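Local coordinates for protein Sfrice_029225 (Spodoptera frugiperda, PDB 6I50) that is the TNF-family cytokine Eiger of an arthropod, which assembles as a trimer and probably signals by binding a TNF receptor, at the interface of chains A and B. Numbering follows the deposited sequence. Chains: chain A/B, Sfrice_029225.

The interface of chains A and B. Residues chain A 69, 126-128, 166; chain B 3, 45.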
loop_
_atom_site.group_PDB
_atom_site.type_symbol
_atom_site.label_atom_id
_atom_site.label_comp_id
_atom_site.label_asym_id
_atom_site.label_seq_id
_atom_site.Cartn_x
_atom_site.Cartn_y
_atom_site.Cartn_z
ATOM N N VAL A 69 -2.649 -3.401 17.754
ATOM C CA VAL A 69 -2.748 -3.645 16.319
ATOM C C VAL A 69 -2.263 -2.394 15.607
ATOM O O VAL A 69 -2.780 -1.297 15.847
ATOM C CB VAL A 69 -4.180 -4.008 15.899
ATOM C CG1 VAL A 69 -4.277 -4.137 14.383
ATOM C CG2 VAL A 69 -4.599 -5.305 16.563
ATOM N N ALA A 126 -2.467 -4.641 8.664
ATOM C CA ALA A 126 -2.763 -4.457 10.084
ATOM C C ALA A 126 -2.230 -5.662 10.852
ATOM O O ALA A 126 -2.725 -6.779 10.680
ATOM C CB ALA A 126 -4.264 -4.292 10.307
ATOM N N LEU A 127 -1.219 -5.442 11.693
ATOM C CA LEU A 127 -0.471 -6.514 12.340
ATOM C C LEU A 127 -0.513 -6.351 13.853
ATOM O O LEU A 127 -0.445 -5.232 14.367
ATOM C CB LEU A 127 0.990 -6.512 11.873
ATOM C CG LEU A 127 1.239 -6.759 10.383
ATOM C CD1 LEU A 127 2.693 -6.442 10.045
ATOM C CD2 LEU A 127 0.874 -8.192 10.003
ATOM N N PHE A 128 -0.631 -7.463 14.571
ATOM C CA PHE A 128 -0.522 -7.407 16.018
ATOM C C PHE A 128 0.950 -7.380 16.400
ATOM O O PHE A 128 1.718 -8.256 15.997
ATOM C CB PHE A 128 -1.212 -8.598 16.678
ATOM C CG PHE A 128 -0.971 -8.667 18.153
ATOM C CD1 PHE A 128 -1.722 -7.892 19.028
ATOM C CD2 PHE A 128 0.046 -9.462 18.665
ATOM C CE1 PHE A 128 -1.478 -7.928 20.388
ATOM C CE2 PHE A 128 0.288 -9.507 20.023
ATOM C CZ PHE A 128 -0.471 -8.740 20.884
ATOM N N PRO A 166 -3.312 -12.170 21.251
ATOM C CA PRO A 166 -4.357 -13.067 20.741
ATOM C C PRO A 166 -3.951 -14.527 20.630
ATOM O O PRO A 166 -4.799 -15.356 20.286
ATOM C CB PRO A 166 -4.631 -12.487 19.349
ATOM C CG PRO A 166 -3.305 -11.978 18.913
ATOM C CD PRO A 166 -2.613 -11.467 20.161
ATOM N N PHE B 3 -13.181 -0.774 17.503
ATOM C CA PHE B 3 -12.215 -1.011 16.431
ATOM C C PHE B 3 -12.902 -1.923 15.420
ATOM O O PHE B 3 -12.833 -3.149 15.512
ATOM C CB PHE B 3 -10.939 -1.628 16.992
ATOM C CG PHE B 3 -9.836 -1.795 15.980
ATOM C CD1 PHE B 3 -9.511 -0.769 15.108
ATOM C CD2 PHE B 3 -9.095 -2.964 15.938
ATOM C CE1 PHE B 3 -8.477 -0.916 14.197
ATOM C CE2 PHE B 3 -8.065 -3.122 15.029
ATOM C CZ PHE B 3 -7.753 -2.097 14.159
ATOM N N TRP B 45 -5.409 -11.784 15.818
ATOM C CA TRP B 45 -5.987 -10.624 16.489
ATOM C C TRP B 45 -7.430 -10.405 16.062
ATOM O O TRP B 45 -8.235 -9.883 16.842
ATOM C CB TRP B 45 -5.138 -9.368 16.244
ATOM C CG TRP B 45 -5.215 -8.718 14.878
ATOM C CD1 TRP B 45 -4.276 -8.790 13.885
ATOM C CD2 TRP B 45 -6.250 -7.849 14.385
ATOM N NE1 TRP B 45 -4.673 -8.042 12.797
ATOM C CE2 TRP B 45 -5.881 -7.455 13.078
ATOM C CE3 TRP B 45 -7.454 -7.371 14.917
ATOM C CZ2 TRP B 45 -6.676 -6.612 12.297
ATOM C CZ3 TRP B 45 -8.245 -6.540 14.140
ATOM C CH2 TRP B 45 -7.852 -6.167 12.843
#
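The indole of B:Trp45, from the short helix 44-47, lies against strands 68-80 and 117-129 of A, and the residue buries more surface than any other in this patch of the subunit interface (85 of 176 Å²), as expected of a TNF-type trimer of beta-sandwich protomers. Both methyls of A:Val69 press on one face of the indole: CG2 comes within 3.7 Å of the ring-fusion carbon CD2 of B:Trp45, while CG1 sits over the ring centre, 3.9 Å from CE2 of B:Trp45. With A:Val69 CG1 anti to its own nitrogen (chi1 175°), this methyl also reaches B:Phe3, so that one methyl touches both aromatic side chains of B. From the indole NE1, B:Trp45 donates a 3.1 Å hydrogen bond to the backbone O of A:Ala126, which lies 21° out of the ring plane. The bond is bent, 149° at the hydrogen, and the donor stands above the carbonyl plane; it ties the ring to the strand and satisfies its polar atom. A leucine at B:Trp45 would probably leave the A:Ala126 carbonyl without this partner and A:Val69 without a flat surface to pack on. Contact thins out to either side of the indole. B:Phe3 meets the valine only lightly through CE2 and CZ, CE2 lying 4.0 Å from A:Val69 CG1, and A:Pro166, in a loop near the C-terminus, covers little surface. That proline packs its CD over the A:Phe128 ring within A and only brushes B, its CB 3.7 Å from the backbone CA of B:Trp45. Beside the proline, CB of A:Phe128 meets CB of B:Trp45 at 4.0 Å.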